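Glycosyl hydrolase family 2, TIM barrel domain protein (Parabacteroides merdae ATCC 43184, PDB 6DXU) is a glycoside hydrolase family 2 beta-glucuronidase of a human gut bacterium, and probably removes glucuronic acid from glucuronide conjugates. Local coordinates at residues 391-405 against 435-449. Numbering follows the deposited sequence.
Sequences WCRGGLGGDVYKKQA and NDFNTFDKSAIRAFM
F448 and W391 meet as a T-shaped pair, the phenyl edge directed at the indole face, with CD2 of F448 3.8 Å from CH2 of W391. With CG anti to the backbone N (chi1 -172°), F448 reaches from its helix to helix 399-416, where CG of K402 lies over its face in a CH-pi contact and CB of A405 meets its edge, 3.7 Å from CZ. Replacing F448 with an alanine is likely to open a gap between the helices and leave one face of W391, and the K402 methylenes, without their partner. M449 SD makes an oblique Met-aromatic contact with W391, and its CE lies 3.6 Å from CZ3, while L396 rests CD1 against F448 and CD2 3.5 Å from A444 O. F437 covers the glycine-rich turn, L396 O over the centre of one face, and turns its edge to Y401 in an offset edge-to-face pair.

Polar links gather at the loops. D436 N donates to a lone pair of G394 O (3.1 Å), and water 2 bridges L396 N and T439 O. Within 391-405, NE1 of W391 donates to G395 O, a bond near the ring plane that would help hold the indole's rotation.

The contact thus illustrates neighbouring TIM-barrel helices, 399-416 and 442-459, joined near their N-terminal ends beyond strands 384-388 and 422-429; M449 also touches L427 of the latter strand.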
loop_
_atom_site.group_PDB
_atom_site.type_symbol
_atom_site.label_atom_id
_atom_site.label_comp_id
_atom_site.label_asym_id
_atom_site.label_seq_id
_atom_site.Cartn_x
_atom_site.Cartn_y
_atom_site.Cartn_z
ATOM N N TRP D 391 26.001 10.776 -6.428
ATOM C CA TRP D 391 26.039 10.641 -4.972
ATOM C C TRP D 391 26.998 11.719 -4.481
ATOM O O TRP D 391 28.203 11.496 -4.322
ATOM C CB TRP D 391 26.471 9.240 -4.552
ATOM C CG TRP D 391 26.413 9.008 -3.049
ATOM C CD1 TRP D 391 25.667 9.707 -2.131
ATOM C CD2 TRP D 391 27.152 8.037 -2.301
ATOM N NE1 TRP D 391 25.882 9.216 -0.875
ATOM C CE2 TRP D 391 26.785 8.187 -0.946
ATOM C CE3 TRP D 391 28.069 7.037 -2.648
ATOM C CZ2 TRP D 391 27.317 7.386 0.067
ATOM C CZ3 TRP D 391 28.596 6.239 -1.639
ATOM C CH2 TRP D 391 28.212 6.413 -0.301
ATOM N N CYS D 392 26.449 12.914 -4.244
ATOM C CA CYS D 392 27.224 14.148 -4.133
ATOM C C CYS D 392 26.793 14.927 -2.892
ATOM O O CYS D 392 25.850 15.717 -2.964
ATOM C CB CYS D 392 27.043 14.968 -5.408
ATOM S SG CYS D 392 27.969 16.528 -5.480
ATOM N N ARG D 393 27.515 14.724 -1.784
ATOM C CA ARG D 393 27.289 15.367 -0.485
ATOM C C ARG D 393 26.077 14.828 0.263
ATOM O O ARG D 393 25.178 14.217 -0.332
ATOM C CB ARG D 393 27.144 16.888 -0.631
ATOM C CG ARG D 393 28.334 17.556 -1.296
ATOM C CD ARG D 393 28.141 19.070 -1.378
ATOM N NE ARG D 393 29.340 19.687 -1.939
ATOM C CZ ARG D 393 29.480 20.985 -2.196
ATOM N NH1 ARG D 393 28.488 21.832 -1.957
ATOM N NH2 ARG D 393 30.623 21.432 -2.695
ATOM N N GLY D 394 26.055 15.046 1.585
ATOM C CA GLY D 394 24.863 14.928 2.393
ATOM C C GLY D 394 24.871 13.761 3.367
ATOM O O GLY D 394 24.182 13.822 4.392
ATOM N N GLY D 395 25.620 12.701 3.066
ATOM C CA GLY D 395 25.582 11.498 3.889
ATOM C C GLY D 395 25.069 10.293 3.119
ATOM O O GLY D 395 25.582 9.984 2.034
ATOM N N LEU D 396 24.054 9.615 3.659
ATOM C CA LEU D 396 23.530 8.389 3.060
ATOM C C LEU D 396 22.089 8.181 3.512
ATOM O O LEU D 396 21.812 8.164 4.714
ATOM C CB LEU D 396 24.393 7.181 3.458
ATOM C CG LEU D 396 23.925 5.817 2.947
ATOM C CD1 LEU D 396 23.998 5.768 1.421
ATOM C CD2 LEU D 396 24.724 4.657 3.583
ATOM N N GLY D 397 21.179 8.006 2.560
ATOM C CA GLY D 397 19.775 7.822 2.865
ATOM C C GLY D 397 19.396 6.367 3.065
ATOM O O GLY D 397 20.245 5.502 3.302
ATOM N N GLY D 398 18.089 6.102 2.965
ATOM C CA GLY D 398 17.499 4.794 3.224
ATOM C C GLY D 398 17.459 3.894 2.001
ATOM O O GLY D 398 18.259 4.033 1.073
ATOM N N ASP D 399 16.506 2.954 1.985
ATOM C CA ASP D 399 16.552 1.915 0.955
ATOM C C ASP D 399 16.305 2.473 -0.440
ATOM O O ASP D 399 16.925 2.013 -1.406
ATOM C CB ASP D 399 15.558 0.802 1.256
ATOM C CG ASP D 399 16.012 -0.101 2.394
ATOM O OD1 ASP D 399 17.223 -0.129 2.704
ATOM O OD2 ASP D 399 15.147 -0.790 2.980
ATOM N N VAL D 400 15.392 3.438 -0.573
ATOM C CA VAL D 400 15.088 3.990 -1.897
ATOM C C VAL D 400 16.281 4.773 -2.446
ATOM O O VAL D 400 16.638 4.658 -3.628
ATOM C CB VAL D 400 13.816 4.856 -1.821
ATOM C CG1 VAL D 400 13.559 5.577 -3.138
ATOM C CG2 VAL D 400 12.618 3.997 -1.427
ATOM N N TYR D 401 16.905 5.586 -1.594
ATOM C CA TYR D 401 18.123 6.316 -1.948
ATOM C C TYR D 401 19.198 5.360 -2.467
ATOM O O TYR D 401 19.782 5.570 -3.536
ATOM C CB TYR D 401 18.577 7.060 -0.686
ATOM C CG TYR D 401 19.823 7.930 -0.679
ATOM C CD1 TYR D 401 19.727 9.297 -0.415
ATOM C CD2 TYR D 401 21.091 7.375 -0.814
ATOM C CE1 TYR D 401 20.860 10.101 -0.338
ATOM C CE2 TYR D 401 22.224 8.162 -0.741
ATOM C CZ TYR D 401 22.110 9.521 -0.494
ATOM O OH TYR D 401 23.244 10.300 -0.423
ATOM N N LYS D 402 19.460 4.294 -1.716
ATOM C CA LYS D 402 20.476 3.328 -2.120
ATOM C C LYS D 402 20.086 2.616 -3.406
ATOM O O LYS D 402 20.925 2.417 -4.293
ATOM C CB LYS D 402 20.691 2.315 -1.000
ATOM C CG LYS D 402 21.448 2.853 0.199
ATOM C CD LYS D 402 21.611 1.710 1.195
ATOM C CE LYS D 402 21.757 2.188 2.601
ATOM N NZ LYS D 402 20.450 2.487 3.180
ATOM N N LYS D 403 18.815 2.238 -3.536
ATOM C CA LYS D 403 18.405 1.571 -4.768
ATOM C C LYS D 403 18.613 2.497 -5.954
ATOM O O LYS D 403 19.054 2.060 -7.023
ATOM C CB LYS D 403 16.944 1.126 -4.682
ATOM C CG LYS D 403 16.742 -0.180 -3.922
ATOM C CD LYS D 403 15.262 -0.545 -3.820
ATOM C CE LYS D 403 15.042 -1.743 -2.897
ATOM N NZ LYS D 403 13.586 -1.948 -2.610
ATOM N N GLN D 404 18.352 3.797 -5.768
ATOM C CA GLN D 404 18.590 4.745 -6.852
ATOM C C GLN D 404 20.066 4.809 -7.221
ATOM O O GLN D 404 20.412 4.841 -8.408
ATOM C CB GLN D 404 18.088 6.143 -6.478
ATOM C CG GLN D 404 18.355 7.145 -7.605
ATOM C CD GLN D 404 18.211 8.601 -7.193
ATOM O OE1 GLN D 404 17.969 8.918 -6.027
ATOM N NE2 GLN D 404 18.373 9.498 -8.159
ATOM N N ALA D 405 20.955 4.864 -6.223
ATOM C CA ALA D 405 22.378 4.954 -6.527
ATOM C C ALA D 405 22.866 3.724 -7.290
ATOM O O ALA D 405 23.587 3.848 -8.289
ATOM C CB ALA D 405 23.185 5.149 -5.243
ATOM N N ASN D 435 24.818 16.365 6.746
ATOM C CA ASN D 435 23.683 17.183 7.174
ATOM C C ASN D 435 22.451 17.111 6.269
ATOM O O ASN D 435 21.508 17.883 6.466
ATOM C CB ASN D 435 24.074 18.658 7.363
ATOM C CG ASN D 435 23.200 19.351 8.400
ATOM O OD1 ASN D 435 22.612 18.695 9.269
ATOM N ND2 ASN D 435 23.080 20.668 8.294
ATOM N N ASP D 436 22.389 16.177 5.320
ATOM C CA ASP D 436 21.060 15.906 4.766
ATOM C C ASP D 436 20.227 15.008 5.680
ATOM O O ASP D 436 19.024 14.827 5.439
ATOM C CB ASP D 436 21.151 15.274 3.373
ATOM C CG ASP D 436 21.049 16.310 2.249
ATOM O OD1 ASP D 436 20.988 17.519 2.551
ATOM O OD2 ASP D 436 21.026 15.916 1.060
ATOM N N PHE D 437 20.831 14.464 6.734
ATOM C CA PHE D 437 20.156 13.597 7.687
ATOM C C PHE D 437 20.594 13.988 9.094
ATOM O O PHE D 437 21.635 14.619 9.279
ATOM C CB PHE D 437 20.471 12.112 7.404
ATOM C CG PHE D 437 20.222 11.724 5.981
ATOM C CD1 PHE D 437 18.982 11.233 5.593
ATOM C CD2 PHE D 437 21.203 11.923 5.011
ATOM C CE1 PHE D 437 18.741 10.916 4.265
ATOM C CE2 PHE D 437 20.963 11.600 3.688
ATOM C CZ PHE D 437 19.735 11.107 3.315
ATOM N N ASN D 438 19.795 13.600 10.089
ATOM C CA ASN D 438 20.161 13.920 11.465
ATOM C C ASN D 438 21.228 12.989 12.026
ATOM O O ASN D 438 21.579 13.120 13.201
ATOM C CB ASN D 438 18.933 13.892 12.386
ATOM C CG ASN D 438 18.387 12.489 12.611
ATOM O OD1 ASN D 438 18.630 11.571 11.828
ATOM N ND2 ASN D 438 17.638 12.322 13.697
ATOM N N THR D 439 21.731 12.042 11.239
ATOM C CA THR D 439 22.887 11.249 11.629
ATOM C C THR D 439 23.859 11.211 10.464
ATOM O O THR D 439 23.480 11.434 9.315
ATOM C CB THR D 439 22.523 9.808 12.012
ATOM O OG1 THR D 439 21.907 9.162 10.893
ATOM C CG2 THR D 439 21.566 9.782 13.195
ATOM N N PHE D 440 25.121 10.920 10.777
ATOM C CA PHE D 440 26.161 10.718 9.776
ATOM C C PHE D 440 26.997 9.547 10.266
ATOM O O PHE D 440 27.646 9.645 11.312
ATOM C CB PHE D 440 27.015 11.973 9.595
ATOM C CG PHE D 440 27.989 11.893 8.447
ATOM C CD1 PHE D 440 27.637 12.354 7.187
ATOM C CD2 PHE D 440 29.260 11.368 8.631
ATOM C CE1 PHE D 440 28.547 12.298 6.126
ATOM C CE2 PHE D 440 30.171 11.302 7.576
ATOM C CZ PHE D 440 29.810 11.770 6.325
ATOM N N ASP D 441 26.966 8.441 9.524
ATOM C CA ASP D 441 27.576 7.175 9.938
ATOM C C ASP D 441 28.652 6.811 8.921
ATOM O O ASP D 441 28.339 6.336 7.825
ATOM C CB ASP D 441 26.510 6.087 10.050
ATOM C CG ASP D 441 27.053 4.759 10.561
ATOM O OD1 ASP D 441 28.280 4.534 10.551
ATOM O OD2 ASP D 441 26.222 3.924 10.968
ATOM N N LYS D 442 29.918 7.028 9.295
ATOM C CA LYS D 442 31.028 6.744 8.389
ATOM C C LYS D 442 31.057 5.278 7.974
ATOM O O LYS D 442 31.362 4.963 6.821
ATOM C CB LYS D 442 32.353 7.127 9.053
ATOM C CG LYS D 442 32.573 8.626 9.182
ATOM C CD LYS D 442 33.901 8.933 9.868
ATOM C CE LYS D 442 34.046 10.425 10.125
ATOM N NZ LYS D 442 35.420 10.784 10.590
ATOM N N SER D 443 30.747 4.366 8.904
ATOM C CA SER D 443 30.828 2.942 8.584
ATOM C C SER D 443 29.774 2.536 7.564
ATOM O O SER D 443 30.035 1.691 6.700
ATOM C CB SER D 443 30.706 2.105 9.860
ATOM O OG SER D 443 31.816 2.348 10.712
ATOM N N ALA D 444 28.577 3.121 7.652
ATOM C CA ALA D 444 27.538 2.831 6.667
ATOM C C ALA D 444 27.913 3.371 5.294
ATOM O O ALA D 444 27.621 2.744 4.269
ATOM C CB ALA D 444 26.207 3.428 7.119
ATOM N N ILE D 445 28.546 4.546 5.258
ATOM C CA ILE D 445 29.002 5.111 3.994
ATOM C C ILE D 445 30.084 4.230 3.380
ATOM O O ILE D 445 30.065 3.952 2.177
ATOM C CB ILE D 445 29.473 6.564 4.215
ATOM C CG1 ILE D 445 28.258 7.446 4.529
ATOM C CG2 ILE D 445 30.296 7.088 3.020
ATOM C CD1 ILE D 445 28.595 8.831 5.033
ATOM N N ARG D 446 31.034 3.761 4.195
ATOM C CA ARG D 446 32.051 2.838 3.684
ATOM C C ARG D 446 31.416 1.578 3.106
ATOM O O ARG D 446 31.808 1.110 2.029
ATOM C CB ARG D 446 33.032 2.458 4.798
ATOM C CG ARG D 446 34.014 3.555 5.154
ATOM C CD ARG D 446 34.947 3.139 6.291
ATOM N NE ARG D 446 35.584 1.849 6.023
ATOM C CZ ARG D 446 36.593 1.656 5.184
ATOM N NH1 ARG D 446 37.110 2.668 4.493
ATOM N NH2 ARG D 446 37.089 0.435 5.032
ATOM N N ALA D 447 30.446 0.998 3.832
ATOM C CA ALA D 447 29.835 -0.255 3.395
ATOM C C ALA D 447 29.137 -0.084 2.060
ATOM O O ALA D 447 29.241 -0.948 1.175
ATOM C CB ALA D 447 28.846 -0.764 4.453
ATOM N N PHE D 448 28.410 1.027 1.892
ATOM C CA PHE D 448 27.704 1.244 0.635
ATOM C C PHE D 448 28.676 1.615 -0.473
ATOM O O PHE D 448 28.483 1.221 -1.628
ATOM C CB PHE D 448 26.629 2.319 0.790
ATOM C CG PHE D 448 25.739 2.446 -0.416
ATOM C CD1 PHE D 448 24.956 1.378 -0.821
ATOM C CD2 PHE D 448 25.724 3.617 -1.171
ATOM C CE1 PHE D 448 24.143 1.475 -1.943
ATOM C CE2 PHE D 448 24.913 3.726 -2.299
ATOM C CZ PHE D 448 24.126 2.661 -2.683
ATOM N N MET D 449 29.722 2.390 -0.149
ATOM C CA MET D 449 30.746 2.692 -1.153
ATOM C C MET D 449 31.392 1.411 -1.665
ATOM O O MET D 449 31.644 1.271 -2.869
ATOM C CB MET D 449 31.808 3.628 -0.570
ATOM C CG MET D 449 32.846 4.124 -1.574
ATOM S SD MET D 449 32.168 5.402 -2.649
ATOM C CE MET D 449 32.115 6.801 -1.513
HETATM O O HOH W 1 24.056 13.504 7.328
HETATM O O HOH W 2 23.825 10.059 6.591
HETATM O O HOH W 3 22.224 8.786 7.825
#